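Local coordinates for protein alcohol oxidase (Myceliophthora thermophila, PDB 6F74) that binds FAD and, as a VAO-type flavoprotein of the oxygen-dependent oxidoreductase family, probably oxidises its substrate at the expense of molecular oxygen, at residues Met266-Arg271 / Asp573-Cys578; His305-Ala310 / Tyr412-Ser417; Arg315-Pro320 / Gly370-Phe375; Thr436-Asn441 / Lys532-Thr537. All blocks are in the same frame, centred on the assembly; numbering follows the deposited sequence.

Contact 1 of 4, residues Met266-Arg271 / Asp573-Cys578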
loop_
_atom_site.group_PDB
_atom_site.type_symbol
_atom_site.label_atom_id
_atom_site.label_comp_id
_atom_site.label_asym_id
_atom_site.label_seq_id
_atom_site.Cartn_x
_atom_site.Cartn_y
_atom_site.Cartn_z
ATOM N N MET A 266 4.711 12.436 17.215
ATOM C CA MET A 266 5.347 13.747 17.314
ATOM C C MET A 266 4.647 14.694 16.339
ATOM O O MET A 266 4.628 14.475 15.118
ATOM C CB MET A 266 6.841 13.658 17.019
ATOM C CG MET A 266 7.571 15.005 17.102
ATOM S SD MET A 266 9.385 14.946 16.857
ATOM C CE MET A 266 9.830 13.634 17.977
ATOM N N LEU A 267 4.058 15.745 16.891
ATOM C CA LEU A 267 3.312 16.702 16.086
ATOM C C LEU A 267 4.279 17.645 15.389
ATOM O O LEU A 267 5.463 17.677 15.737
ATOM C CB LEU A 267 2.316 17.479 16.961
ATOM C CG LEU A 267 1.321 16.672 17.804
ATOM C CD1 LEU A 267 0.422 17.589 18.618
ATOM C CD2 LEU A 267 0.474 15.758 16.944
ATOM N N ALA A 268 3.785 18.405 14.406
ATOM C CA ALA A 268 4.591 19.419 13.707
ATOM C C ALA A 268 5.254 20.416 14.663
ATOM O O ALA A 268 6.360 20.897 14.400
ATOM C CB ALA A 268 3.713 20.167 12.714
ATOM N N ASP A 269 4.579 20.725 15.766
ATOM C CA ASP A 269 5.132 21.616 16.802
ATOM C C ASP A 269 6.167 20.952 17.707
ATOM O O ASP A 269 6.687 21.583 18.599
ATOM C CB ASP A 269 4.004 22.220 17.651
ATOM C CG ASP A 269 3.251 21.162 18.493
ATOM O OD1 ASP A 269 3.743 20.024 18.665
ATOM O OD2 ASP A 269 2.150 21.460 18.977
ATOM N N GLY A 270 6.464 19.675 17.486
ATOM C CA GLY A 270 7.541 18.994 18.200
ATOM C C GLY A 270 7.084 18.235 19.429
ATOM O O GLY A 270 7.849 17.422 19.925
ATOM N N ARG A 271 5.859 18.486 19.912
ATOM C CA ARG A 271 5.305 17.726 21.046
ATOM C C ARG A 271 5.051 16.273 20.694
ATOM O O ARG A 271 4.566 15.945 19.597
ATOM C CB ARG A 271 3.990 18.337 21.560
ATOM C CG ARG A 271 4.148 19.723 22.169
ATOM C CD ARG A 271 2.806 20.213 22.710
ATOM N NE ARG A 271 1.825 20.421 21.630
ATOM C CZ ARG A 271 0.532 20.062 21.674
ATOM N NH1 ARG A 271 0.022 19.355 22.703
ATOM N NH2 ARG A 271 -0.247 20.323 20.624
ATOM N N ASP A 573 0.324 24.192 9.324
ATOM C CA ASP A 573 1.287 24.685 8.317
ATOM C C ASP A 573 1.590 23.664 7.246
ATOM O O ASP A 573 2.271 23.973 6.265
ATOM C CB ASP A 573 2.585 25.161 8.980
ATOM C CG ASP A 573 2.366 26.314 9.909
ATOM O OD1 ASP A 573 1.444 27.081 9.632
ATOM O OD2 ASP A 573 3.082 26.446 10.930
ATOM N N ASN A 574 1.064 22.454 7.433
ATOM C CA ASN A 574 1.222 21.354 6.494
ATOM C C ASN A 574 2.694 21.006 6.314
ATOM O O ASN A 574 3.195 20.837 5.181
ATOM C CB ASN A 574 0.540 21.641 5.168
ATOM C CG ASN A 574 0.003 20.399 4.511
ATOM O OD1 ASN A 574 0.458 19.304 4.801
ATOM N ND2 ASN A 574 -1.029 20.557 3.662
ATOM N N ILE A 575 3.366 20.882 7.457
ATOM C CA ILE A 575 4.732 20.453 7.501
ATOM C C ILE A 575 4.867 19.044 6.940
ATOM O O ILE A 575 5.924 18.704 6.394
ATOM C CB ILE A 575 5.309 20.547 8.955
ATOM C CG1 ILE A 575 5.201 21.978 9.504
ATOM C CG2 ILE A 575 6.755 20.074 9.027
ATOM C CD1 ILE A 575 5.758 23.065 8.599
ATOM N N PHE A 576 3.796 18.243 7.042
ATOM C CA PHE A 576 3.820 16.878 6.586
ATOM C C PHE A 576 3.081 16.646 5.285
ATOM O O PHE A 576 2.571 15.540 5.048
ATOM C CB PHE A 576 3.282 15.969 7.691
ATOM C CG PHE A 576 3.954 16.166 9.022
ATOM C CD1 PHE A 576 5.326 16.092 9.125
ATOM C CD2 PHE A 576 3.214 16.362 10.169
ATOM C CE1 PHE A 576 5.959 16.246 10.359
ATOM C CE2 PHE A 576 3.834 16.551 11.396
ATOM C CZ PHE A 576 5.214 16.472 11.494
ATOM N N PHE A 577 3.061 17.664 4.423
ATOM C CA PHE A 577 2.444 17.568 3.107
ATOM C C PHE A 577 2.817 16.275 2.416
ATOM O O PHE A 577 3.985 15.910 2.381
ATOM C CB PHE A 577 2.839 18.715 2.178
ATOM C CG PHE A 577 2.297 18.565 0.784
ATOM C CD1 PHE A 577 1.001 19.016 0.469
ATOM C CD2 PHE A 577 3.019 17.917 -0.191
ATOM C CE1 PHE A 577 0.478 18.854 -0.793
ATOM C CE2 PHE A 577 2.493 17.734 -1.460
ATOM C CZ PHE A 577 1.216 18.197 -1.754
ATOM N N CYS A 578 1.816 15.572 1.911
ATOM C CA CYS A 578 2.056 14.542 0.923
ATOM C C CYS A 578 0.965 14.556 -0.132
ATOM O O CYS A 578 -0.168 15.014 0.099
ATOM C CB CYS A 578 2.266 13.144 1.532
ATOM S SG CYS A 578 1.197 12.737 2.928
#
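A268, which meets the ring of F576, precedes D269, whose OD2 accepts two bonds from R271: NE at 2.9 Å and NH2 at 3.1 Å, with OD2 within about 7° of the guanidinium plane. These residues form the connection of a beta hairpin between strands 260-266 and 272-276, a type I turn from L267 to G270 with a G1 bulge: G270 has a positive phi of 95°, and L267 N bonds R271 O. D269 OD1 adds an Asx turn by accepting R271 N.

F576 reaches the hairpin from a second type I turn, N574 to F577, which leads to C578, disulfide-bonded to C581 and touching FAD. With F576 CG anti to the carbonyl carbon (chi1 -52°), the ring starts out toward A268 and comes edge-on, with A268 N near its plane, 3.5 Å from CE2. An alanine in place of F576 would probably open a gap beside A268 N and CB, where the ring edge now packs. The backbone N atoms of I575 and F576 bond to the carboxylate of D571, which fixes this turn. Beside the ring, I575 CG1 packs 4.0 Å from A268 CB, and A268 O accepts a bond from K146 NZ.

Contact 2 of 4, residues His305-Ala310 / Tyr412-Ser417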
loop_
_atom_site.group_PDB
_atom_site.type_symbol
_atom_site.label_atom_id
_atom_site.label_comp_id
_atom_site.label_asym_id
_atom_site.label_seq_id
_atom_site.Cartn_x
_atom_site.Cartn_y
_atom_site.Cartn_z
ATOM N N HIS A 305 -4.366 -11.551 18.064
ATOM C CA HIS A 305 -5.511 -12.435 18.182
ATOM C C HIS A 305 -5.090 -13.876 18.437
ATOM O O HIS A 305 -4.058 -14.291 17.931
ATOM C CB HIS A 305 -6.329 -12.319 16.895
ATOM C CG HIS A 305 -6.836 -10.938 16.646
ATOM N ND1 HIS A 305 -8.035 -10.480 17.144
ATOM C CD2 HIS A 305 -6.280 -9.899 15.982
ATOM C CE1 HIS A 305 -8.193 -9.218 16.792
ATOM N NE2 HIS A 305 -7.142 -8.837 16.088
ATOM N N PRO A 306 -5.902 -14.649 19.180
ATOM C CA PRO A 306 -5.570 -16.058 19.417
ATOM C C PRO A 306 -5.271 -16.808 18.116
ATOM O O PRO A 306 -5.942 -16.580 17.109
ATOM C CB PRO A 306 -6.856 -16.626 20.062
ATOM C CG PRO A 306 -7.571 -15.438 20.633
ATOM C CD PRO A 306 -7.248 -14.308 19.688
ATOM N N ASN A 307 -4.269 -17.686 18.144
ATOM C CA ASN A 307 -3.992 -18.568 17.009
ATOM C C ASN A 307 -5.202 -19.481 16.775
ATOM O O ASN A 307 -6.024 -19.676 17.658
ATOM C CB ASN A 307 -2.712 -19.411 17.212
ATOM C CG ASN A 307 -1.964 -19.728 15.911
ATOM O OD1 ASN A 307 -2.547 -19.706 14.817
ATOM N ND2 ASN A 307 -0.669 -20.058 16.040
ATOM N N VAL A 308 -5.321 -19.991 15.546
ATOM C CA VAL A 308 -6.399 -20.918 15.188
ATOM C C VAL A 308 -5.838 -22.326 15.138
ATOM O O VAL A 308 -4.617 -22.506 15.046
ATOM C CB VAL A 308 -7.088 -20.560 13.856
ATOM C CG1 VAL A 308 -7.845 -19.247 14.003
ATOM C CG2 VAL A 308 -6.097 -20.506 12.695
ATOM N N LYS A 309 -6.726 -23.316 15.186
ATOM C CA LYS A 309 -6.304 -24.712 15.052
ATOM C C LYS A 309 -6.278 -25.214 13.616
ATOM O O LYS A 309 -5.655 -26.236 13.317
ATOM C CB LYS A 309 -7.103 -25.636 15.971
ATOM C CG LYS A 309 -6.357 -25.850 17.301
ATOM C CD LYS A 309 -7.205 -26.532 18.349
ATOM C CE LYS A 309 -8.113 -25.486 19.001
ATOM N NZ LYS A 309 -8.942 -26.029 20.146
ATOM N N ALA A 310 -6.915 -24.490 12.713
ATOM C CA ALA A 310 -6.913 -24.913 11.315
ATOM C C ALA A 310 -7.079 -23.737 10.421
ATOM O O ALA A 310 -7.666 -22.735 10.807
ATOM C CB ALA A 310 -8.011 -25.949 11.083
ATOM N N TYR A 412 -3.733 -26.532 6.901
ATOM C CA TYR A 412 -2.623 -26.208 7.817
ATOM C C TYR A 412 -3.135 -26.275 9.236
ATOM O O TYR A 412 -4.345 -26.096 9.454
ATOM C CB TYR A 412 -2.064 -24.806 7.530
ATOM C CG TYR A 412 -1.555 -24.677 6.113
ATOM C CD1 TYR A 412 -0.262 -25.068 5.767
ATOM C CD2 TYR A 412 -2.384 -24.216 5.105
ATOM C CE1 TYR A 412 0.183 -24.970 4.465
ATOM C CE2 TYR A 412 -1.943 -24.116 3.806
ATOM C CZ TYR A 412 -0.662 -24.499 3.492
ATOM O OH TYR A 412 -0.201 -24.427 2.197
ATOM N N GLN A 413 -2.231 -26.516 10.194
ATOM C CA GLN A 413 -2.613 -26.676 11.623
ATOM C C GLN A 413 -2.436 -25.404 12.504
ATOM O O GLN A 413 -2.660 -25.457 13.715
ATOM C CB GLN A 413 -1.884 -27.863 12.255
ATOM C CG GLN A 413 -2.028 -29.165 11.472
ATOM C CD GLN A 413 -3.484 -29.573 11.223
ATOM O OE1 GLN A 413 -4.191 -29.893 12.164
ATOM N NE2 GLN A 413 -3.946 -29.565 9.954
ATOM N N ASP A 414 -2.062 -24.280 11.894
ATOM C CA ASP A 414 -2.098 -22.960 12.564
ATOM C C ASP A 414 -2.005 -21.847 11.551
ATOM O O ASP A 414 -1.837 -22.096 10.348
ATOM C CB ASP A 414 -0.991 -22.808 13.665
ATOM C CG ASP A 414 0.319 -22.234 13.132
ATOM O OD1 ASP A 414 0.942 -22.884 12.279
ATOM O OD2 ASP A 414 0.732 -21.137 13.569
ATOM N N TYR A 415 -2.129 -20.613 12.013
ATOM C CA TYR A 415 -2.073 -19.485 11.122
ATOM C C TYR A 415 -0.711 -19.344 10.407
ATOM O O TYR A 415 -0.643 -19.048 9.204
ATOM C CB TYR A 415 -2.387 -18.193 11.880
ATOM C CG TYR A 415 -2.372 -17.001 10.968
ATOM C CD1 TYR A 415 -3.429 -16.783 10.078
ATOM C CD2 TYR A 415 -1.302 -16.112 10.954
ATOM C CE1 TYR A 415 -3.450 -15.693 9.236
ATOM C CE2 TYR A 415 -1.289 -15.021 10.096
ATOM C CZ TYR A 415 -2.366 -14.817 9.230
ATOM O OH TYR A 415 -2.396 -13.741 8.381
ATOM N N TRP A 416 0.371 -19.506 11.159
ATOM C CA TRP A 416 1.685 -19.157 10.640
ATOM C C TRP A 416 2.244 -20.114 9.622
ATOM O O TRP A 416 2.875 -19.649 8.666
ATOM C CB TRP A 416 2.678 -18.921 11.760
ATOM C CG TRP A 416 2.275 -17.727 12.546
ATOM C CD1 TRP A 416 1.774 -17.719 13.812
ATOM C CD2 TRP A 416 2.257 -16.380 12.092
ATOM N NE1 TRP A 416 1.457 -16.439 14.177
ATOM C CE2 TRP A 416 1.752 -15.596 13.141
ATOM C CE3 TRP A 416 2.611 -15.753 10.888
ATOM C CZ2 TRP A 416 1.595 -14.221 13.032
ATOM C CZ3 TRP A 416 2.451 -14.384 10.781
ATOM C CH2 TRP A 416 1.942 -13.633 11.844
ATOM N N SER A 417 2.021 -21.416 9.789
ATOM C CA SER A 417 2.431 -22.375 8.747
ATOM C C SER A 417 1.635 -22.087 7.458
ATOM O O SER A 417 2.183 -22.162 6.348
ATOM C CB SER A 417 2.236 -23.824 9.210
ATOM O OG SER A 417 0.853 -24.126 9.433
#
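N307 and D414 are joined by a bond from N307 ND2 to D414 OD2, 3.0 Å long and nearly straight at 168°, and a second bond runs back from Y415 N to N307 OD1, also 3.0 Å. D414 OD2 offers its anti lone pair, whereas Y415 N lies in the N307 carbonyl plane, on a lone pair of OD1. V308 N also bonds to OD1, and N223 OD1 accepts from ND2, so both ends of the amide are engaged.

D414 is the N-cap of helix 415-422. Its OD2 takes W416 N at 2.9 Å from above the carboxylate plane, and its OD1 takes S417 N and S417 OG from one face of that plane. Four donors grip the carboxylate, two on each oxygen, which together with the helix N terminus would probably favour its ionised form. An alanine here would probably leave W416 N and S417 N without their capping acceptor and N307 ND2 without one of its two mates.

Outward from this core the contact becomes mostly backbone. A310 CA approaches Y412 O at 3.4 Å and D414 CA approaches V308 O at 3.6 Å, both as CA-H...O contacts. N307 OD1 lies 3.3 Å from Y415 CB. Y415 CG, anti to the backbone N (chi1 -178°), heads away from N307, and CD2 stands over the centre of one face of the W416 ring.

V308 and Y415 both rest on I378 of strand 370-378. W416 packs against helix 212-221 and bonds through NE1 to V224 O, and Y412 pairs with V311 of strand 311-320.

Contact 3 of 4, residues Arg315-Pro320 / Gly370-Phe375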
loop_
_atom_site.group_PDB
_atom_site.type_symbol
_atom_site.label_atom_id
_atom_site.label_comp_id
_atom_site.label_asym_id
_atom_site.label_seq_id
_atom_site.Cartn_x
_atom_site.Cartn_y
_atom_site.Cartn_z
ATOM N N ARG A 315 -6.925 -23.409 -3.823
ATOM C CA ARG A 315 -6.261 -22.949 -5.036
ATOM C C ARG A 315 -7.141 -23.226 -6.249
ATOM O O ARG A 315 -7.459 -24.371 -6.532
ATOM C CB ARG A 315 -4.877 -23.588 -5.157
ATOM C CG ARG A 315 -3.881 -23.068 -4.095
ATOM C CD ARG A 315 -3.293 -21.689 -4.460
ATOM N NE ARG A 315 -2.147 -21.342 -3.580
ATOM C CZ ARG A 315 -0.844 -21.425 -3.922
ATOM N NH1 ARG A 315 -0.429 -21.825 -5.145
ATOM N NH2 ARG A 315 0.103 -21.059 -3.049
ATOM N N LEU A 316 -7.531 -22.181 -6.959
ATOM C CA LEU A 316 -8.415 -22.329 -8.121
ATOM C C LEU A 316 -7.713 -21.789 -9.337
ATOM O O LEU A 316 -7.113 -20.746 -9.258
ATOM C CB LEU A 316 -9.727 -21.545 -7.934
ATOM C CG LEU A 316 -10.750 -21.560 -9.103
ATOM C CD1 LEU A 316 -11.391 -22.935 -9.267
ATOM C CD2 LEU A 316 -11.825 -20.517 -8.867
ATOM N N ALA A 317 -7.834 -22.470 -10.462
ATOM C CA ALA A 317 -7.291 -21.985 -11.706
ATOM C C ALA A 317 -8.240 -22.309 -12.845
ATOM O O ALA A 317 -8.803 -23.407 -12.909
ATOM C CB ALA A 317 -5.923 -22.587 -11.969
ATOM N N ILE A 318 -8.401 -21.338 -13.724
ATOM C CA ILE A 318 -9.371 -21.386 -14.814
ATOM C C ILE A 318 -8.661 -20.928 -16.076
ATOM O O ILE A 318 -8.077 -19.842 -16.082
ATOM C CB ILE A 318 -10.552 -20.407 -14.592
ATOM C CG1 ILE A 318 -11.168 -20.586 -13.208
ATOM C CG2 ILE A 318 -11.569 -20.556 -15.705
ATOM C CD1 ILE A 318 -12.207 -19.567 -12.834
ATOM N N ALA A 319 -8.767 -21.717 -17.133
ATOM C CA ALA A 319 -8.213 -21.348 -18.417
ATOM C C ALA A 319 -9.151 -21.725 -19.537
ATOM O O ALA A 319 -9.893 -22.697 -19.387
ATOM C CB ALA A 319 -6.891 -22.073 -18.640
ATOM N N PRO A 320 -9.086 -20.994 -20.678
ATOM C CA PRO A 320 -9.857 -21.333 -21.853
ATOM C C PRO A 320 -9.461 -22.656 -22.435
ATOM O O PRO A 320 -8.289 -22.978 -22.454
ATOM C CB PRO A 320 -9.511 -20.227 -22.863
ATOM C CG PRO A 320 -8.300 -19.579 -22.389
ATOM C CD PRO A 320 -8.311 -19.761 -20.882
ATOM N N GLY A 370 -6.108 -16.444 -18.325
ATOM C CA GLY A 370 -6.854 -17.154 -17.308
ATOM C C GLY A 370 -7.018 -16.410 -16.010
ATOM O O GLY A 370 -6.734 -15.220 -15.912
ATOM N N TYR A 371 -7.498 -17.156 -15.022
ATOM C CA TYR A 371 -7.787 -16.645 -13.694
ATOM C C TYR A 371 -7.185 -17.626 -12.724
ATOM O O TYR A 371 -7.331 -18.834 -12.904
ATOM C CB TYR A 371 -9.313 -16.600 -13.438
ATOM C CG TYR A 371 -9.676 -16.356 -11.982
ATOM C CD1 TYR A 371 -9.637 -17.393 -11.020
ATOM C CD2 TYR A 371 -10.031 -15.078 -11.545
ATOM C CE1 TYR A 371 -9.938 -17.134 -9.675
ATOM C CE2 TYR A 371 -10.328 -14.828 -10.219
ATOM C CZ TYR A 371 -10.293 -15.850 -9.292
ATOM O OH TYR A 371 -10.638 -15.551 -7.996
ATOM N N THR A 372 -6.577 -17.113 -11.663
ATOM C CA THR A 372 -6.079 -17.956 -10.604
ATOM C C THR A 372 -6.325 -17.293 -9.272
ATOM O O THR A 372 -6.372 -16.073 -9.192
ATOM C CB THR A 372 -4.565 -18.282 -10.781
ATOM O OG1 THR A 372 -4.245 -19.355 -9.917
ATOM C CG2 THR A 372 -3.684 -17.137 -10.460
ATOM N N HIS A 373 -6.485 -18.074 -8.214
ATOM C CA HIS A 373 -6.562 -17.501 -6.869
ATOM C C HIS A 373 -6.034 -18.395 -5.768
ATOM O O HIS A 373 -5.962 -19.608 -5.932
ATOM C CB HIS A 373 -7.979 -16.958 -6.547
ATOM C CG HIS A 373 -8.996 -17.966 -6.077
ATOM N ND1 HIS A 373 -10.307 -17.898 -6.473
ATOM C CD2 HIS A 373 -8.943 -18.971 -5.165
ATOM C CE1 HIS A 373 -11.002 -18.856 -5.885
ATOM N NE2 HIS A 373 -10.198 -19.528 -5.087
ATOM N N GLY A 374 -5.660 -17.738 -4.665
ATOM C CA GLY A 374 -5.374 -18.348 -3.374
ATOM C C GLY A 374 -6.354 -17.740 -2.370
ATOM O O GLY A 374 -6.192 -16.571 -1.955
ATOM N N PHE A 375 -7.404 -18.503 -2.059
ATOM C CA PHE A 375 -8.388 -18.142 -1.067
ATOM C C PHE A 375 -8.222 -19.073 0.130
ATOM O O PHE A 375 -7.512 -20.092 0.062
ATOM C CB PHE A 375 -9.832 -18.263 -1.597
ATOM C CG PHE A 375 -10.278 -17.168 -2.565
ATOM C CD1 PHE A 375 -9.459 -16.080 -2.936
ATOM C CD2 PHE A 375 -11.567 -17.230 -3.105
ATOM C CE1 PHE A 375 -9.916 -15.115 -3.804
ATOM C CE2 PHE A 375 -12.029 -16.255 -3.985
ATOM C CZ PHE A 375 -11.191 -15.191 -4.335
HETATM O O HOH W 1 -4.465 -21.503 -8.242
#
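L316 and H373 form the tightest packing between these antiparallel strands, whose axes run 4.7 Å apart. L316 CB sits over one face of the imidazole, 3.6 Å from its centroid and 16° off the normal, a CH-pi contact; F375 CD2 covers the opposite face. H373 CG, lying between its backbone N and carbonyl carbon (chi1 82°), is thereby brought beside L316 CB, and ND1 shares a 2.8 Å hydrogen bond with Y371 OH near the plane of both rings. I318 CD1 meets Y371 CD1 at 3.8 Å. L316/H373 and I318/Y371 are the hydrogen-bonded pairs, I318 N to Y371 O being, at 2.8 Å, the shortest of the four backbone bonds. At G370 a beta-carbon would clash with I318 O.

The side bearing R315, A317 and T372 is looser. A317 CB approaches T372 OG1 no closer than 4.2 Å, and a water 2.7 Å from T372 OG1 gives a weak bond to L316 O. R315 is exposed; a bend at chi2 (-79°) puts CD beside G374, and NE is salt-bridged to E422.

In the seven-stranded sheet, strand 403-412 lies beyond 311-320 and strand 349-356 beyond 370-378. Helix 328-346 packs on I318, Y371 and F375, and helix 382-396 on L316 and H373.

Contact 4 of 4, residues Thr436-Asn441 / Lys532-Thr537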
loop_
_atom_site.group_PDB
_atom_site.type_symbol
_atom_site.label_atom_id
_atom_site.label_comp_id
_atom_site.label_asym_id
_atom_site.label_seq_id
_atom_site.Cartn_x
_atom_site.Cartn_y
_atom_site.Cartn_z
ATOM N N THR A 436 -5.983 1.538 -10.543
ATOM C CA THR A 436 -7.204 2.114 -9.944
ATOM C C THR A 436 -7.834 1.046 -9.060
ATOM O O THR A 436 -7.699 -0.157 -9.325
ATOM C CB THR A 436 -8.194 2.590 -11.027
ATOM O OG1 THR A 436 -9.362 3.128 -10.427
ATOM C CG2 THR A 436 -8.559 1.420 -12.015
ATOM N N SER A 437 -8.471 1.452 -7.967
ATOM C CA SER A 437 -9.119 0.476 -7.086
ATOM C C SER A 437 -10.539 0.929 -6.795
ATOM O O SER A 437 -10.853 2.143 -6.780
ATOM C CB SER A 437 -8.330 0.224 -5.797
ATOM O OG SER A 437 -7.987 1.405 -5.082
ATOM N N ARG A 438 -11.403 -0.072 -6.659
ATOM C CA ARG A 438 -12.802 0.154 -6.395
ATOM C C ARG A 438 -13.333 -0.898 -5.440
ATOM O O ARG A 438 -13.254 -2.107 -5.706
ATOM C CB ARG A 438 -13.606 0.161 -7.682
ATOM C CG ARG A 438 -14.990 0.791 -7.501
ATOM C CD ARG A 438 -14.896 2.294 -7.372
ATOM N NE ARG A 438 -16.171 2.928 -7.064
ATOM C CZ ARG A 438 -16.299 4.179 -6.597
ATOM N NH1 ARG A 438 -15.225 4.954 -6.370
ATOM N NH2 ARG A 438 -17.517 4.660 -6.350
ATOM N N LEU A 439 -13.831 -0.429 -4.302
ATOM C CA LEU A 439 -14.523 -1.288 -3.365
ATOM C C LEU A 439 -15.870 -1.639 -4.006
ATOM O O LEU A 439 -16.527 -0.762 -4.580
ATOM C CB LEU A 439 -14.701 -0.605 -2.020
ATOM C CG LEU A 439 -13.533 -0.665 -1.014
ATOM C CD1 LEU A 439 -12.269 0.017 -1.559
ATOM C CD2 LEU A 439 -13.982 0.031 0.267
ATOM N N ILE A 440 -16.254 -2.910 -3.932
ATOM C CA ILE A 440 -17.483 -3.421 -4.570
ATOM C C ILE A 440 -18.487 -3.914 -3.526
ATOM O O ILE A 440 -18.188 -4.848 -2.774
ATOM C CB ILE A 440 -17.174 -4.587 -5.533
ATOM C CG1 ILE A 440 -16.086 -4.199 -6.532
ATOM C CG2 ILE A 440 -18.416 -5.024 -6.275
ATOM C CD1 ILE A 440 -16.351 -2.964 -7.370
ATOM N N ASN A 441 -19.666 -3.278 -3.499
ATOM C CA ASN A 441 -20.776 -3.689 -2.609
ATOM C C ASN A 441 -21.601 -4.815 -3.275
ATOM O O ASN A 441 -21.688 -4.867 -4.503
ATOM C CB ASN A 441 -21.668 -2.489 -2.268
ATOM C CG ASN A 441 -22.295 -1.859 -3.499
ATOM O OD1 ASN A 441 -21.594 -1.499 -4.434
ATOM N ND2 ASN A 441 -23.630 -1.760 -3.511
ATOM N N LYS A 532 -18.797 2.977 -12.536
ATOM C CA LYS A 532 -20.123 2.684 -13.069
ATOM C C LYS A 532 -20.703 1.407 -12.485
ATOM O O LYS A 532 -21.900 1.352 -12.183
ATOM C CB LYS A 532 -20.096 2.587 -14.596
ATOM C CG LYS A 532 -21.482 2.372 -15.220
ATOM C CD LYS A 532 -21.435 2.522 -16.740
ATOM C CE LYS A 532 -22.767 2.201 -17.359
ATOM N NZ LYS A 532 -22.596 1.860 -18.795
ATOM N N LEU A 533 -19.878 0.376 -12.343
ATOM C CA LEU A 533 -20.292 -0.843 -11.653
ATOM C C LEU A 533 -20.685 -0.605 -10.201
ATOM O O LEU A 533 -21.758 -1.049 -9.781
ATOM C CB LEU A 533 -19.177 -1.865 -11.672
ATOM C CG LEU A 533 -19.459 -3.214 -10.991
ATOM C CD1 LEU A 533 -20.639 -3.919 -11.647
ATOM C CD2 LEU A 533 -18.181 -4.045 -11.059
ATOM N N ALA A 534 -19.812 0.060 -9.446
ATOM C CA ALA A 534 -20.083 0.371 -8.028
ATOM C C ALA A 534 -19.966 1.864 -7.730
ATOM O O ALA A 534 -18.936 2.312 -7.244
ATOM C CB ALA A 534 -19.157 -0.426 -7.129
ATOM N N PRO A 535 -21.043 2.647 -7.998
ATOM C CA PRO A 535 -20.911 4.109 -7.915
ATOM C C PRO A 535 -21.012 4.703 -6.522
ATOM O O PRO A 535 -20.699 5.870 -6.344
ATOM C CB PRO A 535 -22.042 4.611 -8.816
ATOM C CG PRO A 535 -23.104 3.570 -8.672
ATOM C CD PRO A 535 -22.395 2.256 -8.433
ATOM N N ASN A 536 -21.426 3.914 -5.535
ATOM C CA ASN A 536 -21.703 4.428 -4.192
ATOM C C ASN A 536 -20.663 4.087 -3.164
ATOM O O ASN A 536 -20.908 4.304 -1.994
ATOM C CB ASN A 536 -23.063 3.865 -3.737
ATOM C CG ASN A 536 -24.177 4.235 -4.697
ATOM O OD1 ASN A 536 -24.204 5.366 -5.247
ATOM N ND2 ASN A 536 -25.106 3.308 -4.904
ATOM N N THR A 537 -19.501 3.584 -3.585
ATOM C CA THR A 537 -18.486 3.080 -2.667
ATOM C C THR A 537 -17.248 3.996 -2.600
ATOM O O THR A 537 -17.300 5.082 -2.032
ATOM C CB THR A 537 -18.118 1.631 -3.053
ATOM O OG1 THR A 537 -17.679 1.587 -4.410
ATOM C CG2 THR A 537 -19.367 0.709 -2.920
#
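T537 sends OG1 into L439 O as a hydrogen-bond donor at 2.6 Å, the shortest polar contact between the segments. OG1 lies between its backbone N and carbonyl carbon (chi1 57°), while CG2 lies 3.5 Å from OD1 of N441, whose ND2 is hydrogen-bonded to E443 OE1. The same threonine passes over one face of the R438 guanidinium, where its OG1 is 3.3 Å from NE at an angle too poor for a hydrogen bond.

R438 grips a single acceptor, A534 O, side-on with two nitrogens: NE at 2.8 Å and NH2 at 2.9 Å. A534 O lies only 2° out of the guanidinium plane, so the two bonds should hold the group against rotation.

A534 is the first residue to depart from helical backbone angles after helix 512-533, and it starts a type I turn ending at T537. The arginine therefore ties this helix exit to strand 435-440, an outermost strand of the seven-stranded antiparallel sheet that pairs with strand 498-503. L439 also bonds through its backbone to G538, and S437 OG to the backbone N of Y540, an FAD-binding residue.

A534 CB packs 3.8 Å from I440 CD1. I440 CD1 also meets L533 CD2, at 4.3 Å.

How the contacts relate
From the N terminus, 266-271 opens contact 1 at a hairpin of the FAD-binding region, and 305-310 then opens contact 2 where strand 296-306 ends. Contact 3 starts at 315-320 and closes at 370-375, before 412-417 closes contact 2 around it. Contact 4 follows in series, from 436-441 to 532-537, and 573-578 finally closes contact 1, whose loop encloses the other three; none cross. Contacts 3 and 4 reach the same seven-stranded sheet, their centres about 23 Å apart. Contact 2 joins the end of strand 296-306 to that sheet's margin, and contact 1 brings the berberine-like C-terminal part back to the FAD-binding region.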